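Local coordinates for type-2 ice-structuring protein (Brachyopsis rostratus, PDB 2ZIB) that binds to ice crystals and inhibits their growth, protecting fish blood from freezing in subzero sea water, at residues Q19-E25 against S126-A132; M29-A34 against W66-S70. The contacts are given in a common frame with arbitrary orientation. Where two conformers were deposited one is given. Residues are numbered along the deposited sequence.

Interaction 1 of 2, residues Q19-E25 against S126-A132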
ATOM      1  N   GLN A  19     -12.974   8.225   3.728  1.00 14.21           N
ATOM      2  CA  GLN A  19     -13.608   8.289   2.406  1.00 13.51           C
ATOM      3  C   GLN A  19     -13.127   7.136   1.494  1.00 11.76           C
ATOM      4  O   GLN A  19     -13.347   7.186   0.271  1.00 11.74           O
ATOM      5  CB  GLN A  19     -13.227   9.620   1.759  1.00 16.46           C
ATOM      6  CG  GLN A  19     -13.664  10.872   2.561  1.00 21.92           C
ATOM      7  CD  GLN A  19     -15.151  10.897   2.663  1.00 27.39           C
ATOM      8  OE1 GLN A  19     -15.704  10.732   3.760  1.00 31.85           O
ATOM      9  NE2 GLN A  19     -15.828  11.046   1.513  1.00 29.98           N
ATOM     10  N   ARG A  20     -12.406   6.152   2.054  1.00 10.41           N
ATOM     11  CA  ARG A  20     -11.772   5.096   1.242  1.00  9.61           C
ATOM     12  C   ARG A  20     -12.204   3.710   1.681  1.00  9.60           C
ATOM     13  O   ARG A  20     -12.573   3.491   2.849  1.00 10.51           O
ATOM     14  CB  ARG A  20     -10.244   5.260   1.339  1.00 10.76           C
ATOM     15  CG  ARG A  20      -9.743   6.629   0.859  1.00 11.71           C
ATOM     16  CD  ARG A  20      -8.264   6.809   1.161  1.00 12.58           C
ATOM     17  NE  ARG A  20      -7.449   6.002   0.266  1.00 12.93           N
ATOM     18  CZ  ARG A  20      -6.141   5.769   0.481  1.00 12.52           C
ATOM     19  NH1 ARG A  20      -5.549   6.146   1.608  1.00 12.07           N
ATOM     20  NH2 ARG A  20      -5.457   5.080  -0.433  1.00 14.13           N
ATOM     21  N   CYS A  21     -12.082   2.773   0.731  1.00  8.63           N
ATOM     22  CA  CYS A  21     -12.343   1.353   0.967  1.00  9.07           C
ATOM     23  C   CYS A  21     -11.069   0.568   0.746  1.00  8.45           C
ATOM     24  O   CYS A  21     -10.302   0.882  -0.183  1.00  8.76           O
ATOM     25  CB  CYS A  21     -13.413   0.836  -0.019  1.00  9.91           C
ATOM     26  SG  CYS A  21     -15.002   1.609   0.220  1.00 10.17           S
ATOM     27  N   PHE A  22     -10.843  -0.423   1.613  1.00  7.93           N
ATOM     28  CA  PHE A  22      -9.592  -1.193   1.619  1.00  8.12           C
ATOM     29  C   PHE A  22      -9.887  -2.670   1.430  1.00  8.34           C
ATOM     30  O   PHE A  22     -10.870  -3.196   1.949  1.00  9.05           O
ATOM     31  CB  PHE A  22      -8.848  -0.941   2.929  1.00  9.46           C
ATOM     32  CG  PHE A  22      -8.378   0.479   3.053  1.00  9.07           C
ATOM     33  CD1 PHE A  22      -9.241   1.484   3.531  1.00 10.31           C
ATOM     34  CD2 PHE A  22      -7.098   0.844   2.636  1.00  9.81           C
ATOM     35  CE1 PHE A  22      -8.823   2.799   3.609  1.00 11.10           C
ATOM     36  CE2 PHE A  22      -6.659   2.193   2.702  1.00 10.36           C
ATOM     37  CZ  PHE A  22      -7.524   3.160   3.205  1.00 10.46           C
ATOM     38  N   TYR A  23      -9.016  -3.337   0.697  1.00  7.65           N
ATOM     39  CA  TYR A  23      -9.110  -4.778   0.446  1.00  8.27           C
ATOM     40  C   TYR A  23      -7.834  -5.484   0.826  1.00  7.80           C
ATOM     41  O   TYR A  23      -6.779  -5.149   0.308  1.00  8.91           O
ATOM     42  CB  TYR A  23      -9.397  -5.008  -1.043  1.00  9.24           C
ATOM     43  CG  TYR A  23      -9.603  -6.485  -1.326  1.00  9.38           C
ATOM     44  CD1 TYR A  23     -10.796  -7.086  -0.980  1.00 13.20           C
ATOM     45  CD2 TYR A  23      -8.607  -7.266  -1.878  1.00 10.16           C
ATOM     46  CE1 TYR A  23     -11.001  -8.445  -1.198  1.00 15.11           C
ATOM     47  CE2 TYR A  23      -8.764  -8.646  -2.108  1.00 11.38           C
ATOM     48  CZ  TYR A  23      -9.969  -9.218  -1.737  1.00 13.30           C
ATOM     49  OH  TYR A  23     -10.190 -10.560  -1.930  1.00 19.29           O
ATOM     50  N   SER A  24      -7.962  -6.470   1.707  1.00  8.51           N
ATOM     51  CA  SER A  24      -6.819  -7.255   2.124  1.00  8.68           C
ATOM     52  C   SER A  24      -6.708  -8.476   1.215  1.00  8.94           C
ATOM     53  O   SER A  24      -7.560  -9.354   1.275  1.00 10.44           O
ATOM     54  CB  SER A  24      -6.969  -7.629   3.608  1.00 10.26           C
ATOM     55  OG  SER A  24      -5.868  -8.414   3.986  1.00 12.67           O
ATOM     56  N   GLU A  25      -5.677  -8.483   0.361  1.00  8.06           N
ATOM     57  CA  GLU A  25      -5.400  -9.584  -0.542  1.00  8.65           C
ATOM     58  C   GLU A  25      -4.425 -10.540   0.136  1.00  8.87           C
ATOM     59  O   GLU A  25      -3.218 -10.259   0.275  1.00  8.11           O
ATOM     60  CB  GLU A  25      -4.793  -9.058  -1.851  1.00  8.20           C
ATOM     61  CG  GLU A  25      -4.382 -10.166  -2.826  1.00  9.05           C
ATOM     62  CD  GLU A  25      -5.536 -11.069  -3.185  1.00  9.54           C
ATOM     63  OE1 GLU A  25      -6.395 -10.652  -4.000  1.00  9.99           O
ATOM     64  OE2 GLU A  25      -5.609 -12.191  -2.640  1.00 12.45           O
ATOM     65  N   SER A 126      -0.992  -8.238   0.138  1.00  6.76           N
ATOM     66  CA  SER A 126      -1.054  -6.838  -0.258  1.00  7.01           C
ATOM     67  C   SER A 126      -2.343  -6.231   0.216  1.00  6.87           C
ATOM     68  O   SER A 126      -3.277  -6.923   0.654  1.00  7.44           O
ATOM     69  CB  SER A 126      -0.888  -6.738  -1.777  1.00  6.90           C
ATOM     70  OG  SER A 126      -1.890  -7.520  -2.467  1.00  7.13           O
ATOM     71  N   ILE A 127      -2.441  -4.930   0.049  1.00  6.53           N
ATOM     72  CA  ILE A 127      -3.654  -4.184   0.404  1.00  6.36           C
ATOM     73  C   ILE A 127      -3.977  -3.200  -0.695  1.00  5.46           C
ATOM     74  O   ILE A 127      -3.099  -2.432  -1.158  1.00  6.46           O
ATOM     75  CB  ILE A 127      -3.571  -3.528   1.791  1.00  8.57           C
ATOM     76  CG1 ILE A 127      -4.890  -2.879   2.198  1.00 12.68           C
ATOM     77  CG2 ILE A 127      -2.410  -2.667   1.901  1.00 10.73           C
ATOM     78  CD1 ILE A 127      -5.480  -3.450   3.518  1.00 18.54           C
ATOM     79  N   CYS A 128      -5.241  -3.265  -1.159  1.00  6.65           N
ATOM     80  CA  CYS A 128      -5.726  -2.323  -2.174  1.00  6.29           C
ATOM     81  C   CYS A 128      -6.589  -1.257  -1.538  1.00  7.28           C
ATOM     82  O   CYS A 128      -7.151  -1.466  -0.455  1.00  7.68           O
ATOM     83  CB  CYS A 128      -6.621  -3.038  -3.208  1.00  7.15           C
ATOM     84  SG  CYS A 128      -5.899  -4.521  -3.991  1.00  7.72           S
ATOM     85  N   ALA A 129      -6.741  -0.130  -2.241  1.00  6.60           N
ATOM     86  CA  ALA A 129      -7.679   0.906  -1.827  1.00  6.82           C
ATOM     87  C   ALA A 129      -8.375   1.495  -3.043  1.00  6.88           C
ATOM     88  O   ALA A 129      -7.843   1.459  -4.164  1.00  7.59           O
ATOM     89  CB  ALA A 129      -6.951   2.002  -1.057  1.00  8.08           C
ATOM     90  N   LYS A 130      -9.555   2.070  -2.788  1.00  7.32           N
ATOM     91  CA  LYS A 130     -10.272   2.852  -3.808  1.00  7.33           C
ATOM     92  C   LYS A 130     -11.287   3.726  -3.064  1.00  7.97           C
ATOM     93  O   LYS A 130     -11.541   3.536  -1.861  1.00  9.16           O
ATOM     94  CB  LYS A 130     -10.993   1.978  -4.845  1.00  8.06           C
ATOM     95  CG  LYS A 130     -12.055   0.997  -4.279  1.00  7.60           C
ATOM     96  CD  LYS A 130     -12.491   0.021  -5.370  1.00  8.16           C
ATOM     97  CE  LYS A 130     -13.479  -0.993  -4.859  1.00  8.22           C
ATOM     98  NZ  LYS A 130     -13.815  -1.986  -5.948  1.00  8.10           N
ATOM     99  N   ALA A 131     -11.860   4.706  -3.768  1.00  9.03           N
ATOM    100  CA  ALA A 131     -12.846   5.582  -3.136  1.00  8.78           C
ATOM    101  C   ALA A 131     -14.073   4.815  -2.677  1.00  9.56           C
ATOM    102  O   ALA A 131     -14.539   3.865  -3.344  1.00  9.73           O
ATOM    103  CB  ALA A 131     -13.259   6.631  -4.117  1.00 11.60           C
ATOM    104  N   ALA A 132     -14.612   5.217  -1.526  1.00  9.44           N
ATOM    105  CA  ALA A 132     -15.879   4.689  -1.055  1.00  9.30           C
ATOM    106  C   ALA A 132     -17.057   5.165  -1.928  1.00  9.83           C
ATOM    107  O   ALA A 132     -16.952   6.119  -2.723  1.00 11.59           O
ATOM    108  CB  ALA A 132     -16.082   5.054   0.402  1.00 11.50           C
TER
HETATM  109  O   HOH W   1      -3.232  -8.382   3.243  1.00 15.26           O
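Strands 20-25 and 126-131 run antiparallel (158°), pairing an early strand with the last strand of the C-type lectin-like fold, whose N- and C-terminal parts characteristically lie side by side. Three hydrogen-bonded pairs are satisfied in both directions: Cys-21 N to Lys-130 O (2.8 Å) with Lys-130 N to Cys-21 O (3.0 Å), Tyr-23 N to Cys-128 O (2.9 Å) with Cys-128 N to Tyr-23 O (2.8 Å), and Glu-25 N to Ser-126 O (2.9 Å) with Ser-126 N to Glu-25 O (3.0 Å). Past the strand end, Ala-132 N still donates to Gln-19 O (3.0 Å). In the intervening pairs Phe-22 and Ile-127 turn their backbone polar groups outward, to Thr-15 and Ala-46 respectively. Phe-22, Ala-129 and Ile-127 share the face that packs on helix 51-60; Phe-22 CE2 lies 3.8 Å from Ala-129 CB. The other face holds Cys-21 and Cys-128, disulfide-bonded to Cys-10 and Cys-38, so both strands are tied covalently to other parts of the chain. Side-chain charges look elsewhere: Arg-20 to Glu-53 and Ser-47 O, Lys-130 to Lys-41 O and the Trp-14 ring, Glu-25 to Thr-27 N. One water donates to Ser-126 O (3.0 Å) and also hydrogen-bonds Ser-24 OG (2.7 Å).

Interaction 2 of 2, residues M29-A34 against W66-S70; sequences MTWDLA and WIGGS
Met-29 is extended; Thr-30 (psi 163°) is the N-cap of a helix beginning at Trp-31. With chi1 at 67° (p), Thr-30 OG1 accepts from Leu-33 N at 3.1 Å, while Ala-34 N donates to Thr-30 O at 2.8 Å. Facing this helix start, Trp-66 and Ile-67 lie on a strand, the chain turns a corner at Gly-68 (phi/psi -86/18°), and Gly-69 and Ser-70 are extended again. The CA atoms of Trp-31 and Trp-66 lie 6.2 Å apart. Trp-31 takes chi1 t (-176°) with chi2 98°, Trp-66 chi1 m (-70°) with chi2 130°; these settings put the edge of Trp-31 against the face of Trp-66. This T-shaped tryptophan pair, planes at 90° and five- to six-membered ring centroids 5.1 Å apart, joins the first helix of the C-type lectin-like fold to residues 66-70 in its buried interior. Trp-31 CB sits over the Trp-66 six-membered ring, 3.9 Å from its centroid, a CH-pi contact. Each indole N-H hydrogen-bonds a backbone carbonyl: Trp-66 NE1 to Met-29 O, 3.0 Å, and Trp-31 NE1 to Ile-67 O, 2.8 Å. Trp-66 NE1 also donates to Ala-122 O. Ala-34 CB touches Trp-66 CD1 at 4.3 Å; Trp-31 CZ2 reaches Ser-70 CB at 3.8 Å.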
ATOM      1  N   MET A  29       1.919 -12.371  -3.813  0.70  7.49           N
ATOM      2  CA  MET A  29       2.284 -12.156  -5.213  0.70  4.97           C
ATOM      3  C   MET A  29       3.376 -11.110  -5.324  0.70  7.00           C
ATOM      4  O   MET A  29       3.695 -10.389  -4.311  0.70  5.69           O
ATOM      5  CB  MET A  29       1.166 -11.633  -6.109  0.70 13.33           C
ATOM      6  CG  MET A  29      -0.284 -11.979  -5.908  0.70 18.52           C
ATOM      7  SD  MET A  29      -1.657 -10.872  -6.530  0.70 18.85           S
ATOM      8  CE  MET A  29      -2.994 -11.887  -6.059  0.70 17.30           C
ATOM      9  N   THR A  30       3.973 -10.966  -6.494  1.00  7.38           N
ATOM     10  CA  THR A  30       4.961  -9.909  -6.703  1.00  6.75           C
ATOM     11  C   THR A  30       4.278  -8.550  -6.576  1.00  6.90           C
ATOM     12  O   THR A  30       3.049  -8.430  -6.693  1.00  6.60           O
ATOM     13  CB  THR A  30       5.627  -9.997  -8.059  1.00  6.93           C
ATOM     14  OG1 THR A  30       4.601  -9.720  -9.046  1.00  7.80           O
ATOM     15  CG2 THR A  30       6.212 -11.421  -8.315  1.00  9.08           C
ATOM     16  N   TRP A  31       5.070  -7.496  -6.380  1.00  6.66           N
ATOM     17  CA  TRP A  31       4.456  -6.164  -6.277  1.00  7.16           C
ATOM     18  C   TRP A  31       3.680  -5.838  -7.557  1.00  6.29           C
ATOM     19  O   TRP A  31       2.575  -5.324  -7.505  1.00  6.81           O
ATOM     20  CB  TRP A  31       5.550  -5.145  -6.031  1.00  7.16           C
ATOM     21  CG  TRP A  31       5.034  -3.729  -5.814  1.00  6.25           C
ATOM     22  CD1 TRP A  31       4.840  -3.098  -4.595  1.00  7.34           C
ATOM     23  CD2 TRP A  31       4.763  -2.732  -6.828  1.00  6.37           C
ATOM     24  NE1 TRP A  31       4.451  -1.783  -4.801  1.00  6.47           N
ATOM     25  CE2 TRP A  31       4.383  -1.546  -6.155  1.00  6.57           C
ATOM     26  CE3 TRP A  31       4.810  -2.730  -8.253  1.00  7.24           C
ATOM     27  CZ2 TRP A  31       4.065  -0.362  -6.841  1.00  7.23           C
ATOM     28  CZ3 TRP A  31       4.493  -1.558  -8.935  1.00  8.00           C
ATOM     29  CH2 TRP A  31       4.076  -0.401  -8.221  1.00  7.56           C
ATOM     30  N   ASP A  32       4.271  -6.158  -8.721  1.00  5.97           N
ATOM     31  CA  ASP A  32       3.610  -5.819  -9.988  0.70  7.17           C
ATOM     32  C   ASP A  32       2.331  -6.598 -10.110  1.00  6.57           C
ATOM     33  O   ASP A  32       1.285  -6.008 -10.568  1.00  6.30           O
ATOM     34  CB  ASP A  32       4.564  -6.070 -11.138  0.70  8.69           C
ATOM     35  CG  ASP A  32       5.831  -5.230 -11.005  0.70 12.51           C
ATOM     36  OD1 ASP A  32       6.774  -5.651 -10.300  0.70 11.58           O
ATOM     37  OD2 ASP A  32       5.933  -4.095 -11.509  0.70 17.20           O
ATOM     38  N   LEU A  33       2.280  -7.864  -9.752  1.00  6.98           N
ATOM     39  CA  LEU A  33       1.000  -8.595  -9.850  1.00  6.97           C
ATOM     40  C   LEU A  33       0.022  -8.039  -8.850  1.00  6.48           C
ATOM     41  O   LEU A  33      -1.177  -7.974  -9.153  1.00  6.95           O
ATOM     42  CB  LEU A  33       1.203 -10.098  -9.623  1.00  7.45           C
ATOM     43  CG  LEU A  33       1.239 -10.916 -10.922  1.00  7.30           C
ATOM     44  CD1 LEU A  33       2.435 -10.489 -11.789  1.00 10.03           C
ATOM     45  CD2 LEU A  33       1.260 -12.406 -10.590  1.00 10.93           C
ATOM     46  N   ALA A  34       0.482  -7.652  -7.656  1.00  6.31           N
ATOM     47  CA  ALA A  34      -0.441  -7.146  -6.643  1.00  6.90           C
ATOM     48  C   ALA A  34      -1.066  -5.815  -7.128  1.00  5.90           C
ATOM     49  O   ALA A  34      -2.284  -5.577  -6.943  1.00  6.51           O
ATOM     50  CB  ALA A  34       0.288  -6.960  -5.308  1.00  7.85           C
ATOM     51  N   TRP A  66       2.621  -5.663   0.534  1.00  5.79           N
ATOM     52  CA  TRP A  66       2.883  -4.638  -0.474  1.00  5.89           C
ATOM     53  C   TRP A  66       1.891  -3.480  -0.381  1.00  6.08           C
ATOM     54  O   TRP A  66       0.705  -3.714  -0.199  1.00  6.47           O
ATOM     55  CB  TRP A  66       2.815  -5.249  -1.869  1.00  6.35           C
ATOM     56  CG  TRP A  66       3.900  -6.182  -2.240  1.00  5.70           C
ATOM     57  CD1 TRP A  66       3.749  -7.446  -2.791  1.00  7.45           C
ATOM     58  CD2 TRP A  66       5.324  -5.922  -2.231  1.00  4.91           C
ATOM     59  NE1 TRP A  66       4.974  -7.966  -3.128  1.00  6.35           N
ATOM     60  CE2 TRP A  66       5.957  -7.037  -2.859  1.00  5.85           C
ATOM     61  CE3 TRP A  66       6.121  -4.809  -1.872  1.00  5.72           C
ATOM     62  CZ2 TRP A  66       7.352  -7.098  -3.040  1.00  6.85           C
ATOM     63  CZ3 TRP A  66       7.505  -4.888  -2.037  1.00  6.14           C
ATOM     64  CH2 TRP A  66       8.105  -6.025  -2.631  1.00  6.68           C
ATOM     65  N   ILE A  67       2.413  -2.262  -0.489  1.00  5.73           N
ATOM     66  CA  ILE A  67       1.584  -1.046  -0.647  1.00  6.66           C
ATOM     67  C   ILE A  67       2.029  -0.311  -1.898  1.00  6.47           C
ATOM     68  O   ILE A  67       2.945  -0.776  -2.603  1.00  6.50           O
ATOM     69  CB  ILE A  67       1.579  -0.194   0.644  1.00  6.70           C
ATOM     70  CG1 ILE A  67       3.012   0.200   1.069  1.00  7.66           C
ATOM     71  CG2 ILE A  67       0.822  -0.973   1.760  1.00  8.47           C
ATOM     72  CD1 ILE A  67       3.047   1.199   2.219  1.00  8.49           C
ATOM     73  N   GLY A  68       1.406   0.834  -2.208  1.00  6.06           N
ATOM     74  CA  GLY A  68       1.502   1.319  -3.576  1.00  6.46           C
ATOM     75  C   GLY A  68       2.690   2.162  -3.972  1.00  6.01           C
ATOM     76  O   GLY A  68       2.650   2.817  -5.009  1.00  7.46           O
ATOM     77  N   GLY A  69       3.771   2.134  -3.184  1.00  6.07           N
ATOM     78  CA  GLY A  69       4.929   2.952  -3.456  1.00  6.66           C
ATOM     79  C   GLY A  69       5.938   2.221  -4.332  1.00  6.39           C
ATOM     80  O   GLY A  69       6.225   1.024  -4.152  1.00  6.77           O
ATOM     81  N   SER A  70       6.529   2.952  -5.276  1.00  7.05           N
ATOM     82  CA  SER A  70       7.696   2.425  -5.994  1.00  6.89           C
ATOM     83  C   SER A  70       8.606   3.590  -6.384  1.00  6.75           C
ATOM     84  O   SER A  70       8.152   4.740  -6.474  1.00  7.85           O
ATOM     85  CB  SER A  70       7.294   1.575  -7.237  1.00  7.85           C
ATOM     86  OG  SER A  70       6.678   2.387  -8.240  1.00  8.71           O
TER

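How the interactions relate
The centres of the two interactions lie 14 Å apart, and strand 124-131 bridges them: it pairs antiparallel with 20-26 in interaction 1 and parallel with 65-67, which carries Trp-66 and Ile-67 of interaction 2. In sequence, both segments of interaction 2 fall between those of interaction 1, so the pairing of 20-26 with 124-131 brings together the chain on either side of interaction 2. The two touch directly at the seam. Ser-126 OG packs 3.6 Å from Ala-34 CB, and Ser-126 CB lies 3.8 Å from Trp-66 O; Ile-127 CG2 meets Ile-67 CG2 at 3.7 Å. Ser-126 and Ile-127 project to opposite faces of their strand, so both faces help connect the contacts within one lectin-like domain.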